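Long-range contacts in glycosyltransferase (Rickettsia africae, PDB 7MI0), which probably transfers sugar units to an acceptor as a GT-B-fold glycosyltransferase of family 4, its donor and acceptor not established: residues I214-S219 / I283-I288; S219-W224 / P254-R259; A311-V316 / A367-V372. All blocks are in the same frame, centred on the assembly; numbering follows the deposited sequence.

Interaction 1: I214-S219 / I283-I288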
loop_
_atom_site.group_PDB
_atom_site.type_symbol
_atom_site.label_atom_id
_atom_site.label_comp_id
_atom_site.label_asym_id
_atom_site.label_seq_id
_atom_site.Cartn_x
_atom_site.Cartn_y
_atom_site.Cartn_z
ATOM N N ILE A 214 -12.732 10.648 18.084
ATOM C CA ILE A 214 -11.734 9.583 18.077
ATOM C C ILE A 214 -10.788 9.811 16.907
ATOM O O ILE A 214 -11.226 9.918 15.757
ATOM C CB ILE A 214 -12.390 8.192 17.989
ATOM C CG1 ILE A 214 -13.428 8.000 19.103
ATOM C CG2 ILE A 214 -11.328 7.089 18.008
ATOM C CD1 ILE A 214 -12.889 8.202 20.486
ATOM N N ILE A 215 -9.492 9.877 17.199
ATOM C CA ILE A 215 -8.457 10.057 16.189
ATOM C C ILE A 215 -7.717 8.739 16.027
ATOM O O ILE A 215 -7.100 8.245 16.977
ATOM C CB ILE A 215 -7.487 11.184 16.569
ATOM C CG1 ILE A 215 -8.241 12.490 16.794
ATOM C CG2 ILE A 215 -6.421 11.331 15.502
ATOM C CD1 ILE A 215 -7.378 13.575 17.398
ATOM N N LEU A 216 -7.772 8.167 14.833
ATOM C CA LEU A 216 -7.084 6.918 14.547
ATOM C C LEU A 216 -5.856 7.207 13.696
ATOM O O LEU A 216 -5.971 7.793 12.614
ATOM C CB LEU A 216 -8.002 5.931 13.831
ATOM C CG LEU A 216 -7.412 4.535 13.634
ATOM C CD1 LEU A 216 -7.215 3.848 14.981
ATOM C CD2 LEU A 216 -8.305 3.711 12.721
ATOM N N MET A 217 -4.686 6.809 14.189
ATOM C CA MET A 217 -3.495 6.767 13.349
ATOM C C MET A 217 -3.106 5.314 13.126
ATOM O O MET A 217 -2.421 4.715 13.971
ATOM C CB MET A 217 -2.334 7.541 13.972
ATOM C CG MET A 217 -1.147 7.612 13.037
ATOM S SD MET A 217 0.284 8.361 13.805
ATOM C CE MET A 217 1.470 8.223 12.469
ATOM N N PRO A 218 -3.531 4.699 12.034
ATOM C CA PRO A 218 -3.125 3.320 11.713
ATOM C C PRO A 218 -1.802 3.329 10.951
ATOM O O PRO A 218 -1.734 3.328 9.726
ATOM C CB PRO A 218 -4.287 2.812 10.855
ATOM C CG PRO A 218 -5.187 4.024 10.588
ATOM C CD PRO A 218 -4.445 5.241 11.022
ATOM N N SER A 219 -0.714 3.374 11.707
ATOM C CA SER A 219 0.627 3.416 11.149
ATOM C C SER A 219 1.511 2.442 11.902
ATOM O O SER A 219 1.453 2.362 13.134
ATOM C CB SER A 219 1.240 4.820 11.230
ATOM O OG SER A 219 0.738 5.672 10.218
ATOM N N ILE A 283 -11.518 -2.614 10.224
ATOM C CA ILE A 283 -12.727 -1.953 9.739
ATOM C C ILE A 283 -13.521 -1.361 10.902
ATOM O O ILE A 283 -13.958 -0.207 10.850
ATOM C CB ILE A 283 -13.569 -2.928 8.894
ATOM C CG1 ILE A 283 -14.890 -2.276 8.485
ATOM C CG2 ILE A 283 -13.806 -4.241 9.630
ATOM C CD1 ILE A 283 -15.819 -3.188 7.723
ATOM N N ASN A 284 -13.704 -2.132 11.977
ATOM C CA ASN A 284 -14.406 -1.606 13.144
ATOM C C ASN A 284 -13.638 -0.475 13.809
ATOM O O ASN A 284 -14.247 0.375 14.466
ATOM C CB ASN A 284 -14.672 -2.721 14.155
ATOM C CG ASN A 284 -15.618 -3.777 13.618
ATOM O OD1 ASN A 284 -15.239 -4.934 13.435
ATOM N ND2 ASN A 284 -16.858 -3.381 13.359
ATOM N N LEU A 285 -12.318 -0.440 13.649
ATOM C CA LEU A 285 -11.541 0.655 14.212
ATOM C C LEU A 285 -11.716 1.932 13.404
ATOM O O LEU A 285 -11.726 3.031 13.970
ATOM C CB LEU A 285 -10.068 0.261 14.295
ATOM C CG LEU A 285 -9.641 -0.064 15.724
ATOM C CD1 LEU A 285 -8.327 -0.812 15.754
ATOM C CD2 LEU A 285 -9.543 1.218 16.523
ATOM N N TYR A 286 -11.848 1.814 12.083
ATOM C CA TYR A 286 -12.209 2.979 11.284
ATOM C C TYR A 286 -13.603 3.470 11.653
ATOM O O TYR A 286 -13.820 4.671 11.854
ATOM C CB TYR A 286 -12.141 2.646 9.794
ATOM C CG TYR A 286 -10.753 2.654 9.183
ATOM C CD1 TYR A 286 -10.085 3.847 8.939
ATOM C CD2 TYR A 286 -10.127 1.468 8.814
ATOM C CE1 TYR A 286 -8.826 3.858 8.364
ATOM C CE2 TYR A 286 -8.870 1.470 8.240
ATOM C CZ TYR A 286 -8.225 2.666 8.017
ATOM O OH TYR A 286 -6.977 2.670 7.445
ATOM N N GLY A 287 -14.557 2.543 11.769
ATOM C CA GLY A 287 -15.934 2.925 12.025
ATOM C C GLY A 287 -16.121 3.708 13.308
ATOM O O GLY A 287 -16.997 4.577 13.382
ATOM N N ILE A 288 -15.311 3.418 14.334
ATOM C CA ILE A 288 -15.431 4.141 15.600
ATOM C C ILE A 288 -14.692 5.465 15.583
ATOM O O ILE A 288 -14.846 6.261 16.516
ATOM C CB ILE A 288 -14.914 3.333 16.806
ATOM C CG1 ILE A 288 -13.402 3.108 16.705
ATOM C CG2 ILE A 288 -15.664 2.015 16.927
ATOM C CD1 ILE A 288 -12.804 2.433 17.922
#
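Strand 214-218 runs in roughly the opposite direction to helix 283-287, at 144° between their N-to-C directions, and the two axes close to 9.4 Å. Ile-214 lies nearest Ile-288 and Leu-216 nearest Tyr-286, so the strand faces residues 285-288. Leu-216 carries the centre of the contact. CG anti to the backbone N (chi1 -173°) carries its branch point toward the helix, and chi2 of 66° sets where the two methyls go. CD1 meets Leu-285 CD2 at 3.8 Å, the two side chains crossing at about a right angle. CD2 rests 3.7 Å from the Leu-285 backbone O and also lies over one face of the Tyr-286 ring, near its rim, 4.2 Å from Tyr-286 CD1. Farther along, Pro-218 CG approaches Tyr-286 OH at 3.9 Å, the proline crossing the tyrosine almost perpendicularly. At the start of the strand, Ile-214 CG1 packs on the Ile-288 backbone O at 3.4 Å. The helix belongs to the crossover from strand 273-276 to strand 291-294, passing over the middle of the Rossmann-like sheet, and Ile-292 and Leu-245 of the flanking strands pack against the same side chains. Van der Waals packing thus joins helix to sheet here, with aliphatic groups resting on a ring face and on backbone carbonyls; the polar atoms caught in it find partners outside the two segments, the tyrosine hydroxyl in Glu-308 of helix 304-311, which holds the far end of the ring, and Leu-285 O in Ser-289 OG.

Interaction 2: S219-W224 / P254-R259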
loop_
_atom_site.group_PDB
_atom_site.type_symbol
_atom_site.label_atom_id
_atom_site.label_comp_id
_atom_site.label_asym_id
_atom_site.label_seq_id
_atom_site.Cartn_x
_atom_site.Cartn_y
_atom_site.Cartn_z
ATOM N N SER A 219 -0.714 3.374 11.707
ATOM C CA SER A 219 0.627 3.416 11.149
ATOM C C SER A 219 1.511 2.442 11.902
ATOM O O SER A 219 1.453 2.362 13.134
ATOM C CB SER A 219 1.240 4.820 11.230
ATOM O OG SER A 219 0.738 5.672 10.218
ATOM N N ARG A 220 2.320 1.696 11.150
ATOM C CA ARG A 220 3.404 0.932 11.746
ATOM C C ARG A 220 4.222 1.834 12.662
ATOM O O ARG A 220 4.479 2.997 12.344
ATOM C CB ARG A 220 4.285 0.329 10.643
ATOM C CG ARG A 220 5.602 -0.265 11.123
ATOM C CD ARG A 220 6.255 -1.157 10.063
ATOM N NE ARG A 220 6.943 -0.425 9.002
ATOM C CZ ARG A 220 6.404 -0.109 7.829
ATOM N NH1 ARG A 220 5.134 -0.376 7.552
ATOM N NH2 ARG A 220 7.160 0.484 6.907
ATOM N N MET A 221 4.606 1.305 13.823
ATOM C CA MET A 221 5.357 2.092 14.800
ATOM C C MET A 221 6.825 2.155 14.376
ATOM O O MET A 221 7.690 1.439 14.884
ATOM C CB MET A 221 5.204 1.504 16.195
ATOM C CG MET A 221 5.576 2.448 17.305
ATOM S SD MET A 221 4.482 3.867 17.346
ATOM C CE MET A 221 4.340 4.102 19.112
ATOM N N THR A 222 7.105 3.040 13.418
ATOM C CA THR A 222 8.467 3.355 13.012
ATOM C C THR A 222 8.639 4.870 12.973
ATOM O O THR A 222 7.665 5.626 12.929
ATOM C CB THR A 222 8.816 2.721 11.653
ATOM O OG1 THR A 222 10.198 2.954 11.349
ATOM C CG2 THR A 222 7.948 3.291 10.546
ATOM N N SER A 223 9.902 5.312 12.995
ATOM C CA SER A 223 10.192 6.723 13.255
ATOM C C SER A 223 9.642 7.630 12.161
ATOM O O SER A 223 9.054 8.678 12.455
ATOM C CB SER A 223 11.699 6.935 13.416
ATOM O OG SER A 223 12.397 6.576 12.235
ATOM N N TRP A 224 9.814 7.250 10.899
ATOM C CA TRP A 224 9.418 8.126 9.803
ATOM C C TRP A 224 7.909 8.175 9.579
ATOM O O TRP A 224 7.457 8.887 8.674
ATOM C CB TRP A 224 10.128 7.703 8.515
ATOM C CG TRP A 224 9.878 6.282 8.114
ATOM C CD1 TRP A 224 10.567 5.176 8.528
ATOM C CD2 TRP A 224 8.875 5.813 7.204
ATOM N NE1 TRP A 224 10.050 4.049 7.935
ATOM C CE2 TRP A 224 9.009 4.412 7.120
ATOM C CE3 TRP A 224 7.872 6.441 6.457
ATOM C CZ2 TRP A 224 8.181 3.629 6.318
ATOM C CZ3 TRP A 224 7.048 5.661 5.659
ATOM C CH2 TRP A 224 7.208 4.271 5.596
ATOM N N PRO A 254 10.857 -1.814 18.174
ATOM C CA PRO A 254 10.309 -1.672 19.532
ATOM C C PRO A 254 10.967 -0.562 20.323
ATOM O O PRO A 254 10.304 0.057 21.164
ATOM C CB PRO A 254 10.583 -3.044 20.157
ATOM C CG PRO A 254 11.842 -3.492 19.486
ATOM C CD PRO A 254 11.785 -2.954 18.071
ATOM N N ASN A 255 12.260 -0.314 20.089
ATOM C CA ASN A 255 12.954 0.798 20.731
ATOM C C ASN A 255 12.196 2.105 20.544
ATOM O O ASN A 255 12.034 2.884 21.490
ATOM C CB ASN A 255 14.372 0.908 20.163
ATOM C CG ASN A 255 14.408 0.774 18.638
ATOM O OD1 ASN A 255 13.756 -0.098 18.058
ATOM N ND2 ASN A 255 15.172 1.643 17.987
ATOM N N PHE A 256 11.701 2.346 19.329
ATOM C CA PHE A 256 10.969 3.572 19.030
ATOM C C PHE A 256 9.622 3.621 19.746
ATOM O O PHE A 256 9.163 4.708 20.120
ATOM C CB PHE A 256 10.788 3.689 17.513
ATOM C CG PHE A 256 10.005 4.896 17.077
ATOM C CD1 PHE A 256 10.543 6.168 17.193
ATOM C CD2 PHE A 256 8.742 4.754 16.525
ATOM C CE1 PHE A 256 9.828 7.275 16.785
ATOM C CE2 PHE A 256 8.022 5.856 16.115
ATOM C CZ PHE A 256 8.564 7.119 16.248
ATOM N N THR A 257 8.981 2.467 19.949
ATOM C CA THR A 257 7.670 2.446 20.594
ATOM C C THR A 257 7.756 2.949 22.029
ATOM O O THR A 257 6.941 3.772 22.462
ATOM C CB THR A 257 7.085 1.032 20.559
ATOM O OG1 THR A 257 7.044 0.555 19.209
ATOM C CG2 THR A 257 5.675 1.028 21.136
ATOM N N ASN A 258 8.739 2.454 22.788
ATOM C CA ASN A 258 8.927 2.938 24.150
ATOM C C ASN A 258 9.248 4.427 24.164
ATOM O O ASN A 258 8.873 5.136 25.105
ATOM C CB ASN A 258 10.033 2.144 24.844
ATOM N N ARG A 259 9.927 4.917 23.125
ATOM C CA ARG A 259 10.232 6.341 23.032
ATOM C C ARG A 259 8.957 7.168 22.921
ATOM O O ARG A 259 8.797 8.181 23.611
ATOM C CB ARG A 259 11.148 6.594 21.834
ATOM C CG ARG A 259 11.593 8.037 21.656
ATOM C CD ARG A 259 12.383 8.186 20.364
ATOM N NE ARG A 259 13.394 7.143 20.232
ATOM C CZ ARG A 259 13.990 6.813 19.094
ATOM N NH1 ARG A 259 13.700 7.428 17.958
ATOM N NH2 ARG A 259 14.896 5.839 19.094
#
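Phe-256 has CG anti to its backbone N (chi1 178°), which swings the ring out from the start of helix 254-266 and against the loop 219-224. Met-221 also sets CG anti to its N (chi1 -162°), then bends at chi2 and chi3, so its chain crosses Thr-257 obliquely. The ring meets mostly backbone. Ser-223 CA sits over one face, 3.6 Å from the centroid of the Phe-256 ring and only 18° off the normal, a CH-pi contact, while Ser-223 CB lies 3.9 Å from Phe-256 CE1. Met-221 O stands at the ring edge, near its plane, 3.8 Å from Phe-256 CD2, and Thr-222 O comes in obliquely to Phe-256 CE2 at 3.2 Å. The Met-221 sulfur makes an oblique Met-aromatic contact, SD lying 5.3 Å from the centroid of that ring. Alongside, Met-221 CG packs on Thr-257 OG1 and the terminal CE touches Thr-257 CG2 at 3.9 Å. The threonine oxygen has a weak hydrogen bond to His-253 O, and Leu-228 of helix 227-235 packs on Phe-256 as well. The loop is tightly folded: Met-221 is the centre of an inverse gamma turn, closed by Thr-222 N to Arg-220 O at 2.8 Å. It follows strand 214-218, a place that in GT-B relatives lies at the donor cleft, and probably does so here. A carbonyl oxygen at the ring's edge and a CA over its face would suit the ring's positive rim and negative faces, so the loop meets the helix largely by dispersion, with a probably small electrostatic share.

Interaction 3: A311-V316 / A367-V372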
loop_
_atom_site.group_PDB
_atom_site.type_symbol
_atom_site.label_atom_id
_atom_site.label_comp_id
_atom_site.label_asym_id
_atom_site.label_seq_id
_atom_site.Cartn_x
_atom_site.Cartn_y
_atom_site.Cartn_z
ATOM N N ALA A 311 -12.436 5.434 2.039
ATOM C CA ALA A 311 -13.473 4.442 1.775
ATOM C C ALA A 311 -14.476 4.360 2.921
ATOM O O ALA A 311 -15.657 4.064 2.694
ATOM C CB ALA A 311 -12.838 3.074 1.528
ATOM N N MET A 312 -14.037 4.630 4.146
ATOM C CA MET A 312 -14.888 4.503 5.316
ATOM C C MET A 312 -15.629 5.792 5.655
ATOM O O MET A 312 -16.205 5.888 6.745
ATOM C CB MET A 312 -14.058 4.037 6.513
ATOM C CG MET A 312 -13.503 2.630 6.368
ATOM S SD MET A 312 -14.763 1.363 6.093
ATOM C CE MET A 312 -15.695 1.468 7.618
ATOM N N LYS A 313 -15.627 6.774 4.747
ATOM C CA LYS A 313 -16.382 8.027 4.907
ATOM C C LYS A 313 -15.894 8.828 6.117
ATOM O O LYS A 313 -16.686 9.345 6.908
ATOM C CB LYS A 313 -17.895 7.767 5.004
ATOM C CG LYS A 313 -18.555 7.252 3.730
ATOM C CD LYS A 313 -20.047 6.988 3.935
ATOM C CE LYS A 313 -20.785 6.820 2.606
ATOM N NZ LYS A 313 -22.249 6.586 2.769
ATOM N N LYS A 314 -14.576 8.952 6.246
ATOM C CA LYS A 314 -13.962 9.653 7.363
ATOM C C LYS A 314 -13.311 10.954 6.905
ATOM O O LYS A 314 -13.045 11.163 5.720
ATOM C CB LYS A 314 -12.919 8.765 8.051
ATOM C CG LYS A 314 -13.483 7.454 8.554
ATOM C CD LYS A 314 -14.642 7.701 9.508
ATOM C CE LYS A 314 -15.413 6.417 9.771
ATOM N NZ LYS A 314 -16.414 6.559 10.860
ATOM N N LEU A 315 -13.066 11.843 7.864
ATOM C CA LEU A 315 -12.230 13.006 7.604
ATOM C C LEU A 315 -10.773 12.572 7.673
ATOM O O LEU A 315 -10.324 12.046 8.699
ATOM C CB LEU A 315 -12.516 14.118 8.608
ATOM C CG LEU A 315 -13.897 14.768 8.518
ATOM C CD1 LEU A 315 -13.979 15.952 9.469
ATOM C CD2 LEU A 315 -14.223 15.188 7.084
ATOM N N VAL A 316 -10.039 12.777 6.582
ATOM C CA VAL A 316 -8.691 12.243 6.414
ATOM C C VAL A 316 -7.699 13.396 6.349
ATOM O O VAL A 316 -7.900 14.359 5.599
ATOM C CB VAL A 316 -8.588 11.367 5.152
ATOM C CG1 VAL A 316 -7.136 11.197 4.748
ATOM C CG2 VAL A 316 -9.248 10.013 5.391
ATOM N N ALA A 367 -18.093 12.554 -0.255
ATOM C CA ALA A 367 -17.227 12.714 -1.419
ATOM C C ALA A 367 -16.007 11.813 -1.339
ATOM O O ALA A 367 -15.480 11.391 -2.373
ATOM C CB ALA A 367 -16.797 14.173 -1.556
ATOM N N ALA A 368 -15.550 11.503 -0.123
ATOM C CA ALA A 368 -14.338 10.709 0.039
ATOM C C ALA A 368 -14.560 9.268 -0.404
ATOM O O ALA A 368 -13.747 8.707 -1.145
ATOM C CB ALA A 368 -13.861 10.765 1.493
ATOM N N ARG A 369 -15.654 8.647 0.038
ATOM C CA ARG A 369 -15.927 7.296 -0.432
ATOM C C ARG A 369 -16.296 7.284 -1.909
ATOM O O ARG A 369 -15.974 6.322 -2.619
ATOM C CB ARG A 369 -17.031 6.642 0.392
ATOM C CG ARG A 369 -17.345 5.234 -0.093
ATOM C CD ARG A 369 -18.298 4.484 0.804
ATOM N NE ARG A 369 -18.676 3.218 0.194
ATOM C CZ ARG A 369 -18.001 2.088 0.344
ATOM N NH1 ARG A 369 -16.928 2.025 1.115
ATOM N NH2 ARG A 369 -18.413 0.996 -0.295
ATOM N N HIS A 370 -16.957 8.340 -2.394
ATOM C CA HIS A 370 -17.278 8.408 -3.813
ATOM C C HIS A 370 -16.018 8.371 -4.665
ATOM O O HIS A 370 -15.954 7.644 -5.664
ATOM C CB HIS A 370 -18.091 9.664 -4.112
ATOM C CG HIS A 370 -19.547 9.525 -3.807
ATOM N ND1 HIS A 370 -20.265 10.495 -3.140
ATOM C CD2 HIS A 370 -20.423 8.530 -4.081
ATOM C CE1 HIS A 370 -21.520 10.104 -3.015
ATOM N NE2 HIS A 370 -21.643 8.914 -3.576
ATOM N N THR A 371 -14.993 9.133 -4.284
ATOM C CA THR A 371 -13.804 9.173 -5.123
ATOM C C THR A 371 -13.048 7.852 -5.082
ATOM O O THR A 371 -12.390 7.491 -6.063
ATOM C CB THR A 371 -12.897 10.339 -4.724
ATOM O OG1 THR A 371 -11.936 10.560 -5.764
ATOM C CG2 THR A 371 -12.165 10.055 -3.417
ATOM N N VAL A 372 -13.151 7.104 -3.982
ATOM C CA VAL A 372 -12.483 5.810 -3.917
ATOM C C VAL A 372 -13.205 4.798 -4.799
ATOM O O VAL A 372 -12.570 3.966 -5.459
ATOM C CB VAL A 372 -12.377 5.337 -2.456
ATOM C CG1 VAL A 372 -11.818 3.926 -2.390
ATOM C CG2 VAL A 372 -11.481 6.274 -1.677
#
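The guanidinium of Arg-369 works through its edge: Ala-311 O lies in its plane, and NH1 donates to that oxygen at 2.9 Å with an N-H...O angle of 164°. From the carbonyl's point of view the donor sits above the peptide plane, 31° out of it. An extended chain from CG to NE carries the group there, and its CD passes 3.3 Å from the same Ala-311 O. NH1 also bonds to Phe-189 O and NH2 to Cys-186 O, so several backbone carbonyls fix the rotation of the group. Ala-311 O lies at the C-terminal end of helix 304-311, where the helix dipole would probably favour a cationic donor. Lys-313 crosses the arginine obliquely, CG to Arg-369 CB at 3.7 Å; its NZ, in a long, weak ion pair with Glu-366, stays 5.5 Å from Arg-369 NE. Ala-311 CB touches Val-372 CG1 at 4.1 Å, an apolar patch beside the polar one. Helix 359-375 thereby lies against the turn that leads from helix 304-311 into strand 315-319 of the C-terminal sheet, with Gln-310 packing on Ala-368 and Val-372 and the 186-191 loop reaching the arginine.

All three contacts belong to the C-terminal Rossmann-like domain. Interactions 1 and 2 share Ser-219, where strand 214-218 runs out into a loop; their centres are about 18 Å apart, and beyond that residue interaction 2 falls, in sequence, between the segments of interaction 1. Interaction 3 comes later, its centre about 14 Å from that of interaction 1. These two touch: Met-312 packs on Ile-283 and Tyr-286, and Lys-314 NZ, bonded to Ser-289 O, also makes a weak hydrogen bond to Gly-287 O. Interactions 1 and 3 thus join helices 282-287 and 359-375 to one parallel sheet, while interaction 2, its centre about 28 Å from that of interaction 3, holds a loop that in GT-B enzymes lies at the interdomain cleft.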